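Local coordinates for protein hepatocyte growth factor-regulated tyrosine kinase substrate (Drosophila melanogaster, PDB 1DVP) that drives endosomal membrane invagination and multivesicular body formation, binding ubiquitin and damping tyrosine kinase receptor signalling by promoting degradation of the active receptors, at residues Arg103-Tyr115 with Met130-Leu143. Numbering follows the deposited sequence.
Sequences RQKMLELVQTWAY and MTILKAKGHTFPEL
Leu107 lies over one face of the Phe140 ring: its CG stands 4.1 Å from the centroid of the Phe140 ring, 20° off the ring normal, a CH-pi contact offset toward the rim. The opposite face of the ring carries CE of Met130, so the phenyl group is sandwiched between an aliphatic side chain from each segment. Phe140 gets there with CG anti to its own carbonyl carbon (chi1 -81°), which sends the ring back between helix 100-116 and helix 125-135. Val110 comes in obliquely to the ring, and its CG1 also packs 3.9 Å from CB of Met130. Met130 runs out fully extended, bringing its SD to 3.8 Å from CB of Gln111. Toward helix 84-96, which both leucines also touch, CD1 of Leu107 meets CD1 of Leu133 at 4.3 Å.

At Gly137 the backbone leaves helical angles with a positive phi, and the chain doubles back across helix 100-116. Pro141 sets its CG 4.0 Å from CB of Glu108 and its CD against CB of Leu107. Gln111 holds its CG anti to the backbone N (chi1 169°), and its extended chain crosses the end of Met130, with CG 3.8 Å from Met130 CE. Cutting Gln111 back to an alanine would remove the chain beyond CB and would probably open a gap beside the Met130 methyl. Farther along, Leu143 places CG over one face of the Tyr115 ring.

NE2 of His138 hydrogen-bonds to Glu95 of helix 84-96, at the start of the returning loop. In this VHS domain the loop after helix 125-135 thus folds back over helix 100-116, and the clear contacts between the two are apolar and CH-pi, a greasy interface built from leucine, valine, methionine, proline and phenylalanine side chains.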
ATOM      1  N   ARG A 103      19.591 -32.854   5.898  1.00 46.04           N
ATOM      2  CA  ARG A 103      20.969 -32.444   6.151  1.00 45.21           C
ATOM      3  C   ARG A 103      21.327 -31.118   5.448  1.00 44.62           C
ATOM      4  O   ARG A 103      22.024 -30.264   6.027  1.00 44.27           O
ATOM      5  CB  ARG A 103      21.934 -33.550   5.707  1.00 45.21           C
ATOM      6  CG  ARG A 103      23.349 -33.051   5.493  1.00 45.24           C
ATOM      7  CD  ARG A 103      24.290 -34.188   5.088  1.00 45.46           C
ATOM      8  NE  ARG A 103      24.126 -35.328   5.980  1.00 45.59           N
ATOM      9  CZ  ARG A 103      23.451 -36.433   5.676  1.00 45.53           C
ATOM     10  NH1 ARG A 103      22.874 -36.567   4.486  1.00 45.40           N
ATOM     11  NH2 ARG A 103      23.338 -37.396   6.578  1.00 45.48           N
ATOM     12  N   GLN A 104      20.852 -30.968   4.211  1.00 43.85           N
ATOM     13  CA  GLN A 104      21.078 -29.758   3.425  1.00 43.26           C
ATOM     14  C   GLN A 104      20.403 -28.547   4.074  1.00 42.73           C
ATOM     15  O   GLN A 104      20.987 -27.463   4.152  1.00 42.49           O
ATOM     16  CB  GLN A 104      20.541 -29.918   2.000  1.00 43.46           C
ATOM     17  CG  GLN A 104      21.469 -30.696   1.068  1.00 44.06           C
ATOM     18  CD  GLN A 104      22.930 -30.416   1.365  1.00 44.29           C
ATOM     19  OE1 GLN A 104      23.552 -31.147   2.114  1.00 44.81           O
ATOM     20  NE2 GLN A 104      23.471 -29.342   0.803  1.00 44.47           N
ATOM     21  N   LYS A 105      19.184 -28.744   4.556  1.00 42.06           N
ATOM     22  CA  LYS A 105      18.451 -27.648   5.169  1.00 41.56           C
ATOM     23  C   LYS A 105      19.128 -27.207   6.454  1.00 41.35           C
ATOM     24  O   LYS A 105      19.196 -26.015   6.749  1.00 41.15           O
ATOM     25  CB  LYS A 105      16.990 -28.058   5.433  1.00 41.19           C
ATOM     26  CG  LYS A 105      16.123 -26.950   6.046  1.00 40.66           C
ATOM     27  CD  LYS A 105      15.997 -25.719   5.137  1.00 39.89           C
ATOM     28  CE  LYS A 105      15.269 -24.579   5.880  1.00 39.71           C
ATOM     29  NZ  LYS A 105      14.974 -23.418   4.990  1.00 38.92           N
ATOM     30  N   MET A 106      19.650 -28.163   7.211  1.00 41.52           N
ATOM     31  CA  MET A 106      20.315 -27.826   8.469  1.00 41.46           C
ATOM     32  C   MET A 106      21.624 -27.076   8.212  1.00 40.89           C
ATOM     33  O   MET A 106      21.977 -26.146   8.952  1.00 40.99           O
ATOM     34  CB  MET A 106      20.585 -29.086   9.283  1.00 42.46           C
ATOM     35  CG  MET A 106      21.064 -28.843  10.711  1.00 43.60           C
ATOM     36  SD  MET A 106      19.825 -28.041  11.827  1.00 45.50           S
ATOM     37  CE  MET A 106      20.363 -26.377  11.700  1.00 44.46           C
ATOM     38  N   LEU A 107      22.338 -27.487   7.165  1.00 40.16           N
ATOM     39  CA  LEU A 107      23.602 -26.874   6.795  1.00 39.39           C
ATOM     40  C   LEU A 107      23.344 -25.428   6.407  1.00 38.85           C
ATOM     41  O   LEU A 107      24.080 -24.531   6.795  1.00 38.77           O
ATOM     42  CB  LEU A 107      24.249 -27.646   5.637  1.00 39.24           C
ATOM     43  CG  LEU A 107      25.562 -28.403   5.965  1.00 38.95           C
ATOM     44  CD1 LEU A 107      25.759 -28.580   7.475  1.00 38.75           C
ATOM     45  CD2 LEU A 107      25.553 -29.755   5.237  1.00 38.97           C
ATOM     46  N   GLU A 108      22.292 -25.210   5.634  1.00 38.30           N
ATOM     47  CA  GLU A 108      21.894 -23.861   5.232  1.00 37.73           C
ATOM     48  C   GLU A 108      21.561 -22.979   6.464  1.00 37.38           C
ATOM     49  O   GLU A 108      22.018 -21.844   6.549  1.00 37.37           O
ATOM     50  CB  GLU A 108      20.668 -23.960   4.304  1.00 37.77           C
ATOM     51  CG  GLU A 108      19.908 -22.646   4.013  1.00 37.61           C
ATOM     52  CD  GLU A 108      18.437 -22.921   3.613  1.00 37.78           C
ATOM     53  OE1 GLU A 108      17.519 -22.441   4.310  1.00 37.05           O
ATOM     54  OE2 GLU A 108      18.205 -23.644   2.613  1.00 37.95           O
ATOM     55  N   LEU A 109      20.796 -23.513   7.415  1.00 36.89           N
ATOM     56  CA  LEU A 109      20.389 -22.765   8.609  1.00 36.49           C
ATOM     57  C   LEU A 109      21.601 -22.391   9.453  1.00 36.24           C
ATOM     58  O   LEU A 109      21.729 -21.260   9.905  1.00 35.97           O
ATOM     59  CB  LEU A 109      19.374 -23.569   9.451  1.00 36.37           C
ATOM     60  CG  LEU A 109      18.004 -23.857   8.777  1.00 36.44           C
ATOM     61  CD1 LEU A 109      17.107 -24.610   9.734  1.00 36.29           C
ATOM     62  CD2 LEU A 109      17.309 -22.575   8.355  1.00 36.44           C
ATOM     63  N   VAL A 110      22.496 -23.351   9.655  1.00 35.86           N
ATOM     64  CA  VAL A 110      23.707 -23.082  10.431  1.00 35.50           C
ATOM     65  C   VAL A 110      24.456 -21.878   9.866  1.00 35.15           C
ATOM     66  O   VAL A 110      24.870 -21.026  10.602  1.00 34.94           O
ATOM     67  CB  VAL A 110      24.659 -24.277  10.400  1.00 35.67           C
ATOM     68  CG1 VAL A 110      26.087 -23.814  10.862  1.00 35.75           C
ATOM     69  CG2 VAL A 110      24.122 -25.392  11.279  1.00 35.62           C
ATOM     70  N   GLN A 111      24.613 -21.834   8.544  1.00 35.12           N
ATOM     71  CA  GLN A 111      25.313 -20.763   7.831  1.00 34.81           C
ATOM     72  C   GLN A 111      24.506 -19.471   7.861  1.00 34.60           C
ATOM     73  O   GLN A 111      25.051 -18.373   8.066  1.00 34.70           O
ATOM     74  CB  GLN A 111      25.569 -21.205   6.377  1.00 35.27           C
ATOM     75  CG  GLN A 111      26.041 -20.111   5.458  1.00 35.68           C
ATOM     76  CD  GLN A 111      26.294 -20.597   4.031  1.00 36.02           C
ATOM     77  OE1 GLN A 111      25.363 -20.994   3.310  1.00 36.18           O
ATOM     78  NE2 GLN A 111      27.562 -20.585   3.624  1.00 35.78           N
ATOM     79  N   THR A 112      23.193 -19.586   7.645  1.00 34.06           N
ATOM     80  CA  THR A 112      22.345 -18.405   7.705  1.00 33.46           C
ATOM     81  C   THR A 112      22.496 -17.797   9.082  1.00 33.16           C
ATOM     82  O   THR A 112      22.668 -16.596   9.243  1.00 32.69           O
ATOM     83  CB  THR A 112      20.859 -18.754   7.530  1.00 33.26           C
ATOM     84  OG1 THR A 112      20.630 -19.179   6.178  1.00 32.86           O
ATOM     85  CG2 THR A 112      19.990 -17.497   7.888  1.00 33.20           C
ATOM     86  N   TRP A 113      22.423 -18.653  10.084  1.00 33.10           N
ATOM     87  CA  TRP A 113      22.525 -18.172  11.442  1.00 33.45           C
ATOM     88  C   TRP A 113      23.918 -17.625  11.774  1.00 33.67           C
ATOM     89  O   TRP A 113      24.054 -16.672  12.553  1.00 33.59           O
ATOM     90  CB  TRP A 113      22.109 -19.293  12.394  1.00 33.39           C
ATOM     91  CG  TRP A 113      20.622 -19.646  12.259  1.00 33.15           C
ATOM     92  CD1 TRP A 113      19.617 -18.796  11.881  1.00 33.22           C
ATOM     93  CD2 TRP A 113      19.993 -20.884  12.604  1.00 33.16           C
ATOM     94  NE1 TRP A 113      18.404 -19.424  11.971  1.00 33.22           N
ATOM     95  CE2 TRP A 113      18.593 -20.708  12.418  1.00 33.19           C
ATOM     96  CE3 TRP A 113      20.459 -22.126  13.066  1.00 33.16           C
ATOM     97  CZ2 TRP A 113      17.659 -21.734  12.677  1.00 33.09           C
ATOM     98  CZ3 TRP A 113      19.513 -23.157  13.326  1.00 33.01           C
ATOM     99  CH2 TRP A 113      18.139 -22.945  13.130  1.00 32.69           C
ATOM    100  N   ALA A 114      24.950 -18.231  11.189  1.00 33.84           N
ATOM    101  CA  ALA A 114      26.304 -17.753  11.436  1.00 34.31           C
ATOM    102  C   ALA A 114      26.397 -16.313  10.946  1.00 34.57           C
ATOM    103  O   ALA A 114      26.895 -15.452  11.664  1.00 34.60           O
ATOM    104  CB  ALA A 114      27.338 -18.645  10.712  1.00 34.38           C
ATOM    105  N   TYR A 115      25.903 -16.027   9.745  1.00 34.97           N
ATOM    106  CA  TYR A 115      25.957 -14.654   9.253  1.00 35.44           C
ATOM    107  C   TYR A 115      24.951 -13.707   9.911  1.00 35.93           C
ATOM    108  O   TYR A 115      25.235 -12.505  10.093  1.00 35.63           O
ATOM    109  CB  TYR A 115      25.771 -14.592   7.744  1.00 35.36           C
ATOM    110  CG  TYR A 115      26.984 -15.008   6.996  1.00 35.47           C
ATOM    111  CD1 TYR A 115      27.246 -16.370   6.752  1.00 35.67           C
ATOM    112  CD2 TYR A 115      27.920 -14.064   6.584  1.00 35.43           C
ATOM    113  CE1 TYR A 115      28.432 -16.781   6.110  1.00 35.73           C
ATOM    114  CE2 TYR A 115      29.111 -14.457   5.949  1.00 35.77           C
ATOM    115  CZ  TYR A 115      29.354 -15.825   5.715  1.00 35.67           C
ATOM    116  OH  TYR A 115      30.503 -16.222   5.068  1.00 35.77           O
ATOM    117  N   MET A 130      30.128 -24.123  12.333  1.00 57.08           N
ATOM    118  CA  MET A 130      30.310 -24.131  10.901  1.00 57.13           C
ATOM    119  C   MET A 130      31.785 -24.348  10.603  1.00 57.33           C
ATOM    120  O   MET A 130      32.134 -25.061   9.664  1.00 57.40           O
ATOM    121  CB  MET A 130      29.837 -22.831  10.270  1.00 57.05           C
ATOM    122  CG  MET A 130      29.719 -22.950   8.759  1.00 57.01           C
ATOM    123  SD  MET A 130      29.020 -21.517   7.925  1.00 56.77           S
ATOM    124  CE  MET A 130      29.369 -21.843   6.259  1.00 56.91           C
ATOM    125  N   THR A 131      32.647 -23.738  11.410  1.00 57.53           N
ATOM    126  CA  THR A 131      34.090 -23.876  11.240  1.00 57.73           C
ATOM    127  C   THR A 131      34.403 -25.368  11.167  1.00 57.90           C
ATOM    128  O   THR A 131      34.973 -25.866  10.200  1.00 57.98           O
ATOM    129  CB  THR A 131      34.847 -23.276  12.449  1.00 57.68           C
ATOM    130  OG1 THR A 131      34.316 -21.983  12.763  1.00 57.72           O
ATOM    131  CG2 THR A 131      36.314 -23.131  12.126  1.00 57.75           C
ATOM    132  N   ILE A 132      33.987 -26.070  12.209  1.00 58.06           N
ATOM    133  CA  ILE A 132      34.191 -27.496  12.334  1.00 58.31           C
ATOM    134  C   ILE A 132      33.551 -28.321  11.218  1.00 58.50           C
ATOM    135  O   ILE A 132      34.105 -29.320  10.786  1.00 58.48           O
ATOM    136  CB  ILE A 132      33.636 -27.973  13.669  1.00 58.26           C
ATOM    137  CG1 ILE A 132      34.302 -27.189  14.802  1.00 58.32           C
ATOM    138  CG2 ILE A 132      33.836 -29.460  13.801  1.00 58.29           C
ATOM    139  CD1 ILE A 132      33.896 -27.621  16.200  1.00 58.24           C
ATOM    140  N   LEU A 133      32.369 -27.909  10.771  1.00 58.77           N
ATOM    141  CA  LEU A 133      31.670 -28.617   9.708  1.00 59.04           C
ATOM    142  C   LEU A 133      32.336 -28.324   8.370  1.00 59.30           C
ATOM    143  O   LEU A 133      32.401 -29.193   7.504  1.00 59.35           O
ATOM    144  CB  LEU A 133      30.187 -28.202   9.674  1.00 58.99           C
ATOM    145  CG  LEU A 133      29.287 -28.666  10.830  1.00 59.01           C
ATOM    146  CD1 LEU A 133      28.136 -27.697  11.002  1.00 58.99           C
ATOM    147  CD2 LEU A 133      28.766 -30.076  10.565  1.00 58.95           C
ATOM    148  N   LYS A 134      32.820 -27.097   8.189  1.00 59.64           N
ATOM    149  CA  LYS A 134      33.487 -26.742   6.936  1.00 59.97           C
ATOM    150  C   LYS A 134      34.887 -27.338   6.964  1.00 60.15           C
ATOM    151  O   LYS A 134      35.512 -27.549   5.922  1.00 60.15           O
ATOM    152  CB  LYS A 134      33.557 -25.215   6.741  1.00 60.04           C
ATOM    153  CG  LYS A 134      32.379 -24.628   5.964  1.00 60.17           C
ATOM    154  CD  LYS A 134      32.495 -23.115   5.761  1.00 60.41           C
ATOM    155  CE  LYS A 134      33.435 -22.722   4.616  1.00 60.52           C
ATOM    156  NZ  LYS A 134      32.777 -22.795   3.271  1.00 60.64           N
ATOM    157  N   ALA A 135      35.356 -27.626   8.174  1.00 60.34           N
ATOM    158  CA  ALA A 135      36.667 -28.222   8.383  1.00 60.57           C
ATOM    159  C   ALA A 135      36.567 -29.747   8.339  1.00 60.66           C
ATOM    160  O   ALA A 135      37.527 -30.424   7.996  1.00 60.77           O
ATOM    161  CB  ALA A 135      37.234 -27.766   9.728  1.00 60.56           C
ATOM    162  N   LYS A 136      35.397 -30.275   8.680  1.00 60.81           N
ATOM    163  CA  LYS A 136      35.157 -31.720   8.681  1.00 60.96           C
ATOM    164  C   LYS A 136      34.847 -32.281   7.282  1.00 61.04           C
ATOM    165  O   LYS A 136      34.621 -33.479   7.123  1.00 61.08           O
ATOM    166  CB  LYS A 136      33.998 -32.047   9.624  1.00 60.95           C
ATOM    167  CG  LYS A 136      33.678 -33.516   9.743  1.00 61.09           C
ATOM    168  CD  LYS A 136      32.295 -33.728  10.327  1.00 61.19           C
ATOM    169  CE  LYS A 136      32.036 -32.823  11.520  1.00 61.19           C
ATOM    170  NZ  LYS A 136      33.155 -32.865  12.506  1.00 61.22           N
ATOM    171  N   GLY A 137      34.818 -31.421   6.270  1.00 61.12           N
ATOM    172  CA  GLY A 137      34.546 -31.913   4.931  1.00 61.33           C
ATOM    173  C   GLY A 137      33.191 -31.552   4.351  1.00 61.48           C
ATOM    174  O   GLY A 137      32.984 -31.685   3.135  1.00 61.49           O
ATOM    175  N   HIS A 138      32.270 -31.105   5.208  1.00 61.54           N
ATOM    176  CA  HIS A 138      30.927 -30.720   4.771  1.00 61.59           C
ATOM    177  C   HIS A 138      30.977 -29.482   3.882  1.00 61.62           C
ATOM    178  O   HIS A 138      31.700 -28.536   4.177  1.00 61.59           O
ATOM    179  CB  HIS A 138      30.038 -30.434   5.984  1.00 61.54           C
ATOM    180  CG  HIS A 138      29.608 -31.658   6.732  1.00 61.42           C
ATOM    181  ND1 HIS A 138      28.642 -32.518   6.258  1.00 61.38           N
ATOM    182  CD2 HIS A 138      30.005 -32.161   7.926  1.00 61.43           C
ATOM    183  CE1 HIS A 138      28.463 -33.498   7.127  1.00 61.41           C
ATOM    184  NE2 HIS A 138      29.276 -33.304   8.149  1.00 61.35           N
ATOM    185  N   THR A 139      30.221 -29.518   2.784  1.00 61.77           N
ATOM    186  CA  THR A 139      30.119 -28.409   1.829  1.00 61.88           C
ATOM    187  C   THR A 139      28.829 -27.632   2.151  1.00 61.95           C
ATOM    188  O   THR A 139      27.775 -28.245   2.341  1.00 61.94           O
ATOM    189  CB  THR A 139      30.016 -28.921   0.357  1.00 61.97           C
ATOM    190  OG1 THR A 139      31.224 -29.601  -0.020  1.00 61.97           O
ATOM    191  CG2 THR A 139      29.783 -27.751  -0.597  1.00 61.94           C
ATOM    192  N   PHE A 140      28.899 -26.302   2.212  1.00 61.97           N
ATOM    193  CA  PHE A 140      27.711 -25.511   2.529  1.00 62.06           C
ATOM    194  C   PHE A 140      27.035 -24.937   1.300  1.00 62.29           C
ATOM    195  O   PHE A 140      27.696 -24.635   0.313  1.00 62.29           O
ATOM    196  CB  PHE A 140      28.044 -24.375   3.510  1.00 61.74           C
ATOM    197  CG  PHE A 140      28.121 -24.820   4.943  1.00 61.49           C
ATOM    198  CD1 PHE A 140      29.252 -25.481   5.425  1.00 61.41           C
ATOM    199  CD2 PHE A 140      27.049 -24.627   5.798  1.00 61.31           C
ATOM    200  CE1 PHE A 140      29.309 -25.940   6.734  1.00 61.28           C
ATOM    201  CE2 PHE A 140      27.095 -25.083   7.109  1.00 61.36           C
ATOM    202  CZ  PHE A 140      28.231 -25.743   7.580  1.00 61.35           C
ATOM    203  N   PRO A 141      25.699 -24.772   1.355  1.00 62.55           N
ATOM    204  CA  PRO A 141      24.894 -24.232   0.251  1.00 62.77           C
ATOM    205  C   PRO A 141      25.338 -22.835  -0.132  1.00 63.03           C
ATOM    206  O   PRO A 141      26.200 -22.237   0.520  1.00 63.08           O
ATOM    207  CB  PRO A 141      23.475 -24.236   0.812  1.00 62.69           C
ATOM    208  CG  PRO A 141      23.516 -25.359   1.854  1.00 62.68           C
ATOM    209  CD  PRO A 141      24.845 -25.119   2.508  1.00 62.63           C
ATOM    210  N   GLU A 142      24.740 -22.310  -1.189  1.00 63.27           N
ATOM    211  CA  GLU A 142      25.081 -20.977  -1.642  1.00 63.62           C
ATOM    212  C   GLU A 142      24.487 -19.931  -0.717  1.00 63.89           C
ATOM    213  O   GLU A 142      23.316 -20.007  -0.332  1.00 63.92           O
ATOM    214  CB  GLU A 142      24.581 -20.765  -3.067  1.00 63.57           C
ATOM    215  CG  GLU A 142      25.562 -21.258  -4.108  1.00 63.68           C
ATOM    216  CD  GLU A 142      26.539 -20.179  -4.529  1.00 63.76           C
ATOM    217  OE1 GLU A 142      26.253 -19.501  -5.555  1.00 63.81           O
ATOM    218  OE2 GLU A 142      27.571 -20.012  -3.825  1.00 63.63           O
ATOM    219  N   LEU A 143      25.308 -18.949  -0.371  1.00 64.20           N
ATOM    220  CA  LEU A 143      24.882 -17.885   0.510  1.00 64.50           C
ATOM    221  C   LEU A 143      23.916 -16.955  -0.199  1.00 64.77           C
ATOM    222  O   LEU A 143      24.049 -16.691  -1.390  1.00 64.78           O
ATOM    223  CB  LEU A 143      26.100 -17.104   1.003  1.00 64.44           C
ATOM    224  CG  LEU A 143      26.012 -16.511   2.412  1.00 64.46           C
ATOM    225  CD1 LEU A 143      25.011 -15.393   2.437  1.00 64.53           C
ATOM    226  CD2 LEU A 143      25.627 -17.580   3.407  1.00 64.46           C
TER